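Local structure of fatty Acid Kinase (Fak) B3 protein (Streptococcus pneumoniae, 6CNG) at residues W23-D28 against D154-G159; T44-P49 against L92-G97; F102-T107 against D146-K151; L119-Y124 against I133-S138. The protein binds fatty acids, here linoleic acid, and may play a role in lipid transport or fatty acid metabolism. One frame throughout, in Å; residues are numbered along the deposited sequence.

Interaction 1: W23-D28 against D154-G159; sequences WKIIAD and DLIDQG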
# COMPACT_ATOMS: atom_id res chain seq x y z
N TRP A 23 -6.20 -5.33 -21.05
CA TRP A 23 -5.26 -5.02 -19.99
C TRP A 23 -5.88 -5.30 -18.62
O TRP A 23 -7.06 -5.03 -18.39
CB TRP A 23 -4.90 -3.54 -19.99
CG TRP A 23 -4.41 -3.03 -21.25
CD1 TRP A 23 -5.13 -2.73 -22.34
CD2 TRP A 23 -3.07 -2.69 -21.55
NE1 TRP A 23 -4.33 -2.24 -23.32
CE2 TRP A 23 -3.05 -2.22 -22.86
CE3 TRP A 23 -1.88 -2.77 -20.85
CZ2 TRP A 23 -1.90 -1.80 -23.46
CZ3 TRP A 23 -0.74 -2.36 -21.45
CH2 TRP A 23 -0.76 -1.87 -22.74
N LYS A 24 -5.08 -5.85 -17.72
CA LYS A 24 -5.46 -5.98 -16.33
C LYS A 24 -4.37 -5.37 -15.45
O LYS A 24 -3.18 -5.60 -15.66
CB LYS A 24 -5.72 -7.43 -15.93
CG LYS A 24 -7.16 -7.74 -15.73
CD LYS A 24 -7.43 -9.22 -15.41
CE LYS A 24 -8.91 -9.52 -15.26
NZ LYS A 24 -9.25 -10.93 -14.84
N ILE A 25 -4.79 -4.58 -14.47
CA ILE A 25 -3.94 -4.15 -13.37
C ILE A 25 -4.39 -4.92 -12.15
O ILE A 25 -5.54 -4.80 -11.71
CB ILE A 25 -4.04 -2.64 -13.14
CG1 ILE A 25 -3.57 -1.87 -14.37
CG2 ILE A 25 -3.22 -2.25 -11.92
CD1 ILE A 25 -3.88 -0.39 -14.30
N ILE A 26 -3.49 -5.73 -11.60
CA ILE A 26 -3.75 -6.57 -10.45
C ILE A 26 -2.92 -6.06 -9.29
O ILE A 26 -1.77 -5.66 -9.47
CB ILE A 26 -3.41 -8.05 -10.74
CG1 ILE A 26 -4.00 -8.48 -12.07
CG2 ILE A 26 -3.94 -8.92 -9.63
CD1 ILE A 26 -3.67 -9.88 -12.47
N ALA A 27 -3.51 -6.03 -8.11
CA ALA A 27 -2.78 -5.65 -6.91
C ALA A 27 -3.27 -6.50 -5.76
O ALA A 27 -4.40 -6.95 -5.75
CB ALA A 27 -2.98 -4.16 -6.58
N ASP A 28 -2.41 -6.72 -4.78
CA ASP A 28 -2.89 -7.35 -3.56
C ASP A 28 -3.53 -6.30 -2.62
O ASP A 28 -3.50 -5.10 -2.89
CB ASP A 28 -1.77 -8.16 -2.91
CG ASP A 28 -0.59 -7.32 -2.46
OD1 ASP A 28 -0.82 -6.18 -1.95
OD2 ASP A 28 0.56 -7.80 -2.57
N ASP A 154 -2.99 5.57 -15.82
CA ASP A 154 -2.60 6.73 -16.60
C ASP A 154 -1.87 6.30 -17.87
O ASP A 154 -2.26 6.67 -18.98
CB ASP A 154 -1.69 7.61 -15.76
CG ASP A 154 -2.40 8.45 -14.73
OD1 ASP A 154 -3.65 8.38 -14.59
OD2 ASP A 154 -1.68 9.19 -14.03
N LEU A 155 -0.78 5.54 -17.71
CA LEU A 155 0.07 5.17 -18.84
C LEU A 155 -0.70 4.42 -19.90
O LEU A 155 -0.43 4.60 -21.09
CB LEU A 155 1.27 4.34 -18.39
CG LEU A 155 2.14 4.94 -17.29
CD1 LEU A 155 2.96 3.90 -16.65
CD2 LEU A 155 3.00 6.04 -17.80
N ILE A 156 -1.65 3.56 -19.51
CA ILE A 156 -2.42 2.83 -20.51
C ILE A 156 -3.37 3.76 -21.24
O ILE A 156 -3.51 3.69 -22.47
CB ILE A 156 -3.16 1.65 -19.90
CG1 ILE A 156 -2.19 0.63 -19.34
CG2 ILE A 156 -3.97 1.02 -20.95
CD1 ILE A 156 -2.84 -0.42 -18.43
N ASP A 157 -4.07 4.62 -20.50
CA ASP A 157 -4.89 5.66 -21.10
C ASP A 157 -4.10 6.47 -22.10
O ASP A 157 -4.64 6.94 -23.10
CB ASP A 157 -5.43 6.59 -20.00
CG ASP A 157 -6.64 7.39 -20.45
OD1 ASP A 157 -7.55 6.83 -21.08
OD2 ASP A 157 -6.70 8.59 -20.14
N GLN A 158 -2.82 6.64 -21.85
CA GLN A 158 -1.99 7.43 -22.74
C GLN A 158 -1.66 6.73 -24.03
O GLN A 158 -1.16 7.38 -24.96
CB GLN A 158 -0.72 7.82 -22.00
CG GLN A 158 -0.99 8.80 -20.89
CD GLN A 158 0.24 9.11 -20.07
OE1 GLN A 158 1.36 8.99 -20.54
NE2 GLN A 158 0.03 9.53 -18.83
N GLY A 159 -1.89 5.43 -24.14
CA GLY A 159 -1.72 4.75 -25.39
C GLY A 159 -0.42 4.04 -25.57
O GLY A 159 -0.07 3.72 -26.71
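Trp23 and Ile156 meet through a CH-pi contact. Methyl CG2 of Ile156 stands 3.8 Å from the centroid of the five-membered ring of Trp23, and that line leans just 9° from the ring normal, which places the methyl squarely over the face. The other branch of Ile156 follows the same face outward: CG1 lies over the six-membered ring, 3.7 Å from Trp23 CE3, and CD1 comes to 3.5 Å from that same CE3. With Ile156 CG1 anti to its carbonyl carbon (chi1 -64°), both branches lie against the indole.

The remaining apolar contact is looser. Ile25, two residues along the strand, brings its CD1 to 4.3 Å from CD1 of Ile156.

A Schellman motif follows the helix: Gly159 N bonds to Ile156 O at 2.9 Å, and Gly159 has a positive phi (98°), three residues beyond Ile156, the residue that presses on the strand. Ile156 also touches Thr43 on the neighbouring strand and Ala40 in the loop before it, while Trp23 touches Phe102 on strand 100-105. This is the wholly buried packing of a helix against parallel strands of a mixed sheet, as in alpha/beta folds, here within the DegV family region.

Interaction 2: T44-P49 against L92-G97; sequences TFVSVP and LRAFEG
No aromatic ring enters the place where Val46 and Val48 meet Ala94; Phe45 points to the other side of the sheet, while Phe95 packs beside the contact. The Phe45 ring has the backbone N of Ser47 over one face, 4.1 Å above the plane and displaced toward the rim, and it packs with Tyr33 and Leu36. Its CE1 lies 4.0 Å from Val149 CG1, which puts the ring on the side of the sheet facing helix 143-157. Phe95, on the opposite side, makes an edge-to-face pair with Tyr124 and touches Ile26 and Leu103.

The contact itself consists of three methyl groups. Ala94 CB points at the strand and is approached by Val46 CG1 at 4.2 Å and by Val48 CG2 at 4.1 Å. Both valines share one rotamer, yet they offer different branches: in Val46 the methyl anti to the backbone N (chi1 178°) does the touching, in Val48 the one anti to the carbonyl carbon. Ala94 CB thus faces two methyls, from alternate residues of the strand. Ile26 of the adjacent strand touches Ala94 as well.

Because Ala94 carries so short a side chain, the backbones come close, the CA atoms of Val46 and Ala94 lying 6.9 Å apart. A polar link to the helix comes from the adjacent strand: Lys24 NZ bonds to Ala94 O and Glu96 O, and its positive charge would probably suit the carbonyl end of helix 88-95. Between the two segments, then, cohesion is purely apolar and modest, with 91 Å² buried.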
# COMPACT_ATOMS: atom_id res chain seq x y z
N THR A 44 -9.17 -3.60 -16.83
CA THR A 44 -9.88 -4.03 -15.63
C THR A 44 -8.92 -4.11 -14.45
O THR A 44 -7.78 -4.55 -14.60
CB THR A 44 -10.52 -5.38 -15.89
OG1 THR A 44 -11.49 -5.20 -16.91
CG2 THR A 44 -11.21 -5.91 -14.66
N PHE A 45 -9.38 -3.68 -13.30
CA PHE A 45 -8.63 -3.74 -12.05
C PHE A 45 -9.15 -4.86 -11.17
O PHE A 45 -10.36 -5.05 -11.04
CB PHE A 45 -8.81 -2.44 -11.28
CG PHE A 45 -8.18 -2.44 -9.94
CD1 PHE A 45 -6.81 -2.36 -9.80
CD2 PHE A 45 -8.97 -2.52 -8.81
CE1 PHE A 45 -6.25 -2.36 -8.55
CE2 PHE A 45 -8.42 -2.51 -7.58
CZ PHE A 45 -7.05 -2.42 -7.43
N VAL A 46 -8.23 -5.59 -10.54
CA VAL A 46 -8.58 -6.68 -9.64
C VAL A 46 -7.69 -6.58 -8.43
O VAL A 46 -6.47 -6.49 -8.56
CB VAL A 46 -8.38 -8.06 -10.30
CG1 VAL A 46 -8.71 -9.17 -9.33
CG2 VAL A 46 -9.22 -8.18 -11.52
N SER A 47 -8.29 -6.62 -7.25
CA SER A 47 -7.50 -6.77 -6.04
C SER A 47 -7.57 -8.20 -5.54
O SER A 47 -8.64 -8.82 -5.50
CB SER A 47 -7.91 -5.84 -4.92
OG SER A 47 -6.83 -5.76 -4.01
N VAL A 48 -6.41 -8.69 -5.13
CA VAL A 48 -6.26 -10.05 -4.63
C VAL A 48 -6.11 -9.99 -3.12
O VAL A 48 -5.09 -9.49 -2.60
CB VAL A 48 -5.08 -10.76 -5.30
CG1 VAL A 48 -4.94 -12.17 -4.76
CG2 VAL A 48 -5.24 -10.73 -6.79
N PRO A 49 -7.08 -10.49 -2.36
CA PRO A 49 -7.07 -10.28 -0.92
C PRO A 49 -6.04 -11.14 -0.19
O PRO A 49 -5.83 -12.31 -0.49
CB PRO A 49 -8.48 -10.69 -0.51
CG PRO A 49 -8.86 -11.67 -1.50
CD PRO A 49 -8.27 -11.25 -2.78
N LEU A 92 -3.31 -16.77 -10.29
CA LEU A 92 -3.66 -17.38 -11.57
C LEU A 92 -5.10 -17.08 -11.97
O LEU A 92 -5.37 -16.79 -13.14
CB LEU A 92 -3.48 -18.89 -11.51
CG LEU A 92 -2.09 -19.47 -11.41
CD1 LEU A 92 -2.23 -20.97 -11.25
CD2 LEU A 92 -1.28 -19.12 -12.61
N ARG A 93 -6.03 -17.18 -11.02
CA ARG A 93 -7.42 -16.85 -11.30
C ARG A 93 -7.54 -15.43 -11.83
O ARG A 93 -8.34 -15.16 -12.74
CB ARG A 93 -8.23 -16.91 -10.00
CG ARG A 93 -8.57 -18.28 -9.49
CD ARG A 93 -9.84 -18.22 -8.63
NE ARG A 93 -10.08 -16.92 -7.98
CZ ARG A 93 -10.94 -15.99 -8.40
NH1 ARG A 93 -11.68 -16.17 -9.49
NH2 ARG A 93 -11.07 -14.86 -7.70
N ALA A 94 -6.84 -14.51 -11.21
CA ALA A 94 -6.96 -13.10 -11.54
C ALA A 94 -6.43 -12.79 -12.93
O ALA A 94 -6.83 -11.78 -13.52
CB ALA A 94 -6.22 -12.29 -10.50
N PHE A 95 -5.56 -13.62 -13.48
CA PHE A 95 -5.00 -13.36 -14.78
C PHE A 95 -5.99 -13.54 -15.91
O PHE A 95 -5.79 -12.98 -16.99
CB PHE A 95 -3.82 -14.29 -15.01
CG PHE A 95 -2.64 -14.03 -14.14
CD1 PHE A 95 -2.42 -12.81 -13.56
CD2 PHE A 95 -1.73 -15.02 -13.93
CE1 PHE A 95 -1.33 -12.60 -12.81
CE2 PHE A 95 -0.65 -14.81 -13.17
CZ PHE A 95 -0.44 -13.60 -12.61
N GLU A 96 -7.07 -14.30 -15.71
CA GLU A 96 -7.88 -14.76 -16.83
C GLU A 96 -8.55 -13.61 -17.58
O GLU A 96 -9.02 -12.64 -16.99
CB GLU A 96 -8.95 -15.73 -16.34
CG GLU A 96 -9.61 -16.44 -17.51
CD GLU A 96 -11.00 -16.94 -17.21
OE1 GLU A 96 -11.52 -17.71 -18.03
OE2 GLU A 96 -11.58 -16.56 -16.17
N GLY A 97 -8.61 -13.74 -18.91
CA GLY A 97 -9.29 -12.77 -19.74
C GLY A 97 -8.51 -11.52 -20.09
O GLY A 97 -9.12 -10.52 -20.48

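Interaction 3: F102-T107 against D146-K151; sequences FLVTIT and DLLVEK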
# COMPACT_ATOMS: atom_id res chain seq x y z
N PHE A 102 -0.23 -6.31 -15.52
CA PHE A 102 0.68 -5.77 -14.52
C PHE A 102 0.18 -6.17 -13.15
O PHE A 102 -1.02 -6.12 -12.86
CB PHE A 102 0.77 -4.25 -14.60
CG PHE A 102 1.35 -3.80 -15.86
CD1 PHE A 102 0.58 -3.72 -16.99
CD2 PHE A 102 2.69 -3.55 -15.95
CE1 PHE A 102 1.15 -3.35 -18.19
CE2 PHE A 102 3.26 -3.18 -17.14
CZ PHE A 102 2.49 -3.09 -18.25
N LEU A 103 1.11 -6.52 -12.29
CA LEU A 103 0.79 -7.03 -10.98
C LEU A 103 1.70 -6.30 -10.01
O LEU A 103 2.91 -6.44 -10.07
CB LEU A 103 1.01 -8.54 -10.95
CG LEU A 103 0.48 -9.34 -9.77
CD1 LEU A 103 0.84 -10.79 -9.96
CD2 LEU A 103 0.99 -8.82 -8.44
N VAL A 104 1.10 -5.51 -9.13
CA VAL A 104 1.83 -4.80 -8.10
C VAL A 104 1.53 -5.48 -6.78
O VAL A 104 0.37 -5.59 -6.39
CB VAL A 104 1.41 -3.32 -8.04
CG1 VAL A 104 2.29 -2.54 -7.10
CG2 VAL A 104 1.42 -2.74 -9.41
N THR A 105 2.57 -5.90 -6.09
CA THR A 105 2.44 -6.45 -4.77
C THR A 105 2.98 -5.50 -3.71
O THR A 105 3.80 -4.62 -3.96
CB THR A 105 3.18 -7.78 -4.63
OG1 THR A 105 4.59 -7.54 -4.57
CG2 THR A 105 2.86 -8.67 -5.77
N ILE A 106 2.47 -5.69 -2.51
CA ILE A 106 3.08 -5.13 -1.34
C ILE A 106 4.52 -5.65 -1.23
O ILE A 106 4.90 -6.67 -1.84
CB ILE A 106 2.19 -5.60 -0.18
CG1 ILE A 106 2.24 -4.63 1.00
CG2 ILE A 106 2.50 -7.08 0.18
CD1 ILE A 106 1.28 -4.96 2.16
N THR A 107 5.33 -4.91 -0.47
CA THR A 107 6.74 -5.24 -0.29
C THR A 107 6.98 -6.74 -0.18
O THR A 107 6.44 -7.40 0.71
CB THR A 107 7.29 -4.56 0.96
OG1 THR A 107 8.54 -5.17 1.28
CG2 THR A 107 6.35 -4.66 2.12
N ASP A 146 -0.97 2.61 -4.17
CA ASP A 146 -2.08 3.25 -4.83
C ASP A 146 -1.61 4.15 -5.96
O ASP A 146 -2.18 4.13 -7.05
CB ASP A 146 -2.85 4.03 -3.78
CG ASP A 146 -3.35 3.14 -2.66
OD1 ASP A 146 -3.45 1.92 -2.87
OD2 ASP A 146 -3.66 3.63 -1.55
N LEU A 147 -0.58 4.96 -5.72
CA LEU A 147 -0.03 5.80 -6.77
C LEU A 147 0.46 4.99 -7.95
O LEU A 147 0.29 5.37 -9.11
CB LEU A 147 1.13 6.60 -6.22
CG LEU A 147 0.78 7.85 -5.40
CD1 LEU A 147 2.04 8.48 -4.89
CD2 LEU A 147 -0.05 8.83 -6.22
N LEU A 148 1.11 3.87 -7.67
CA LEU A 148 1.63 3.06 -8.77
C LEU A 148 0.50 2.55 -9.63
O LEU A 148 0.60 2.50 -10.85
CB LEU A 148 2.40 1.87 -8.23
CG LEU A 148 3.68 2.17 -7.49
CD1 LEU A 148 4.29 0.87 -7.07
CD2 LEU A 148 4.63 2.92 -8.33
N VAL A 149 -0.58 2.13 -9.00
CA VAL A 149 -1.71 1.61 -9.75
C VAL A 149 -2.39 2.72 -10.55
O VAL A 149 -2.75 2.53 -11.71
CB VAL A 149 -2.65 0.91 -8.76
CG1 VAL A 149 -4.03 0.91 -9.27
CG2 VAL A 149 -2.15 -0.48 -8.54
N GLU A 150 -2.56 3.88 -9.94
CA GLU A 150 -3.06 5.02 -10.68
C GLU A 150 -2.18 5.32 -11.89
O GLU A 150 -2.69 5.63 -12.97
CB GLU A 150 -3.12 6.23 -9.77
CG GLU A 150 -3.34 7.50 -10.55
CD GLU A 150 -3.57 8.73 -9.69
OE1 GLU A 150 -3.97 9.77 -10.24
OE2 GLU A 150 -3.37 8.62 -8.47
N LYS A 151 -0.87 5.26 -11.72
CA LYS A 151 0.02 5.59 -12.81
C LYS A 151 -0.04 4.55 -13.91
O LYS A 151 -0.01 4.89 -15.09
CB LYS A 151 1.44 5.72 -12.30
CG LYS A 151 2.42 6.06 -13.39
CD LYS A 151 2.10 7.34 -14.15
CE LYS A 151 1.97 8.52 -13.25
NZ LYS A 151 2.14 9.83 -13.94
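Val104 reaches helix 143-157 with both of its methyls, one for each of two consecutive helix residues. CG1, anti to the backbone N (chi1 -172°), comes to 4.0 Å from Leu148 CD1. CG2, on the other branch, lies 4.3 Å from Val149 CG2. A single staggered conformation of Val104 therefore serves both partners, the branch point facing the groove between the two helix side chains.

Leu148 runs out fully extended from CG to CD1. This carries the terminal methyl forward to the strand, while the side chain as a whole passes Val104 at a slant. Val149 is turned differently: its chi1 of 154° is well short of a fully staggered value, and its CB leaves the helix to one flank of the strand, not straight at it. It can thereby serve a second neighbour, Leu36, as well as Val104. The closest CA atoms, those of Val104 and Val149, are 7.5 Å apart.

Further along the segment, Thr105 OG1 donates to Ile106 O at 2.9 Å, the donor lying out of the carbonyl plane. Beyond it, Thr107 lines the linoleic acid pocket. Flanking polar groups have partners away from the contact: Asp146 OD1 accepts from Asp32 N, and Glu150 forms a salt bridge with Lys277.

Leu148 lies with its side chain about 6 Å from the bound sodium ion, which Glu144, Gln173 and Thr176 coordinate. The joint between sheet and helix is thus methyl against methyl, buried and without directional bonds, so the fit probably depends on side-chain shape and rotamer.

Interaction 4: L119-Y124 against I133-S138; sequences LAKNIY and IHVIDS. With GOL (glycerol), chain F.
Lys121 and Ile133 join helix 113-127 to strand 132-137 within a beta-alpha-beta unit that starts at strand 100-105. The short helix and strand segments run nearly antiparallel, at 172°, as this connection requires, with their axes 9.3 Å apart at closest approach.

In the first shell Lys121 NZ donates to Ile133 O at 2.9 Å, the C=O...N angle being 154°. The lysine chain, CG anti to the backbone N (chi1 165°) and extended from there on, reaches across the strand to Ile133 O. Its CG packs 4.0 Å from Ile133 CG2, and its CD sits 4.0 Å from Val135 CG2, so one residue supplies both a hydrocarbon contact and a charged tip. One turn on, Tyr124 CD2 meets Ile133 CD1 at 4.0 Å, the two side chains nearly perpendicular.

Further out, Tyr124 stacks on His128. Beside it in the sheet, backbone bonds from His134 and Ile136 to Leu103 hold strand 132-137. A glycerol, probably from the crystallisation liquor, bonds weakly to Lys121 NZ and Ile133 O. A water also bridges the two segments, accepting from Lys121 NZ at 3.1 Å and from Val135 N at 2.9 Å.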
# COMPACT_ATOMS: atom_id res chain seq x y z
N LEU A 119 5.75 -16.71 -9.00
CA LEU A 119 5.49 -18.07 -9.43
C LEU A 119 4.28 -18.14 -10.34
O LEU A 119 4.31 -18.80 -11.37
CB LEU A 119 5.31 -18.96 -8.20
CG LEU A 119 4.99 -20.42 -8.52
CD1 LEU A 119 6.01 -21.09 -9.39
CD2 LEU A 119 4.82 -21.16 -7.26
N ALA A 120 3.20 -17.46 -9.97
CA ALA A 120 2.01 -17.43 -10.80
C ALA A 120 2.34 -16.98 -12.22
O ALA A 120 1.82 -17.54 -13.19
CB ALA A 120 1.00 -16.48 -10.18
N LYS A 121 3.18 -15.95 -12.35
CA LYS A 121 3.54 -15.47 -13.68
C LYS A 121 4.17 -16.58 -14.48
O LYS A 121 3.81 -16.82 -15.63
CB LYS A 121 4.50 -14.27 -13.63
CG LYS A 121 5.18 -13.98 -14.99
CD LYS A 121 6.09 -12.77 -15.00
CE LYS A 121 6.77 -12.57 -16.38
NZ LYS A 121 7.66 -11.38 -16.49
N ASN A 122 5.17 -17.22 -13.91
CA ASN A 122 5.89 -18.27 -14.62
C ASN A 122 4.99 -19.46 -14.93
O ASN A 122 5.16 -20.09 -15.97
CB ASN A 122 7.11 -18.68 -13.80
CG ASN A 122 8.16 -17.60 -13.76
OD1 ASN A 122 8.30 -16.82 -14.70
ND2 ASN A 122 8.90 -17.55 -12.67
N ILE A 123 4.02 -19.75 -14.06
CA ILE A 123 3.11 -20.87 -14.29
C ILE A 123 2.13 -20.52 -15.39
O ILE A 123 1.85 -21.34 -16.27
CB ILE A 123 2.36 -21.22 -12.99
CG1 ILE A 123 3.30 -21.82 -11.94
CG2 ILE A 123 1.22 -22.18 -13.29
CD1 ILE A 123 3.88 -23.19 -12.31
N TYR A 124 1.58 -19.32 -15.36
CA TYR A 124 0.59 -18.97 -16.36
C TYR A 124 1.19 -19.00 -17.76
O TYR A 124 0.56 -19.50 -18.69
CB TYR A 124 0.03 -17.59 -16.06
CG TYR A 124 -1.30 -17.27 -16.73
CD1 TYR A 124 -2.50 -17.74 -16.20
CD2 TYR A 124 -1.36 -16.47 -17.84
CE1 TYR A 124 -3.71 -17.42 -16.79
CE2 TYR A 124 -2.54 -16.15 -18.42
CZ TYR A 124 -3.71 -16.61 -17.89
OH TYR A 124 -4.88 -16.29 -18.51
N ILE A 133 3.15 -10.27 -18.92
CA ILE A 133 2.93 -10.06 -17.49
C ILE A 133 4.18 -9.41 -16.90
O ILE A 133 5.30 -9.87 -17.13
CB ILE A 133 2.61 -11.38 -16.75
CG1 ILE A 133 1.36 -12.08 -17.32
CG2 ILE A 133 2.37 -11.11 -15.30
CD1 ILE A 133 1.29 -13.55 -17.01
N HIS A 134 3.98 -8.33 -16.16
CA HIS A 134 5.05 -7.65 -15.45
C HIS A 134 4.68 -7.54 -13.98
O HIS A 134 3.69 -6.89 -13.63
CB HIS A 134 5.27 -6.26 -16.04
CG HIS A 134 6.37 -5.49 -15.38
ND1 HIS A 134 7.70 -5.79 -15.58
CD2 HIS A 134 6.35 -4.41 -14.57
CE1 HIS A 134 8.44 -4.94 -14.90
NE2 HIS A 134 7.65 -4.09 -14.28
N VAL A 135 5.51 -8.16 -13.14
CA VAL A 135 5.31 -8.17 -11.69
C VAL A 135 6.18 -7.08 -11.08
O VAL A 135 7.39 -7.04 -11.30
CB VAL A 135 5.68 -9.53 -11.09
CG1 VAL A 135 5.34 -9.54 -9.62
CG2 VAL A 135 4.99 -10.67 -11.81
N ILE A 136 5.55 -6.24 -10.29
CA ILE A 136 6.19 -5.12 -9.65
C ILE A 136 6.14 -5.40 -8.18
O ILE A 136 5.06 -5.48 -7.59
CB ILE A 136 5.46 -3.81 -9.99
CG1 ILE A 136 5.49 -3.61 -11.51
CG2 ILE A 136 6.07 -2.69 -9.25
CD1 ILE A 136 4.57 -2.54 -12.02
N ASP A 137 7.29 -5.57 -7.58
CA ASP A 137 7.41 -5.47 -6.14
C ASP A 137 7.50 -3.98 -5.79
O ASP A 137 8.50 -3.32 -6.10
CB ASP A 137 8.67 -6.20 -5.69
CG ASP A 137 8.82 -6.25 -4.20
OD1 ASP A 137 8.11 -5.57 -3.43
OD2 ASP A 137 9.70 -7.01 -3.78
N SER A 138 6.47 -3.47 -5.13
CA SER A 138 6.45 -2.08 -4.76
C SER A 138 7.49 -1.74 -3.70
O SER A 138 7.86 -0.57 -3.57
CB SER A 138 5.08 -1.72 -4.19
OG SER A 138 4.86 -2.29 -2.93
C1 GOL F . 6.76 -11.52 -20.51
O1 GOL F . 7.96 -11.78 -19.82
C2 GOL F . 6.64 -9.99 -20.66
O2 GOL F . 7.35 -9.32 -19.66
C3 GOL F . 7.16 -9.67 -22.09
O3 GOL F . 7.39 -8.30 -22.16
O HOH W 1 7.87 -9.53 -14.00

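From the N terminus, strand 23-28 opens the longest loop, which interaction 1 closes only when the chain reaches 154-159. Everything else nests within it. Interaction 2 opens at 44-49 and closes at 92-97, before interaction 3 begins, so those two stand in series. Interaction 3 runs from 102-107 to 146-151 and encloses interaction 4, between 119-124 and 133-138. None of the loops cross. All four reach one sheet, where strand 23-28 lies between strands 43-54 and 100-105, and 132-137 follows beyond. Helix 143-157 serves interactions 1 and 3 on one side; helices 88-95 and 113-127, in interactions 2 and 4, pack on the other, touching through Phe95 and Tyr124.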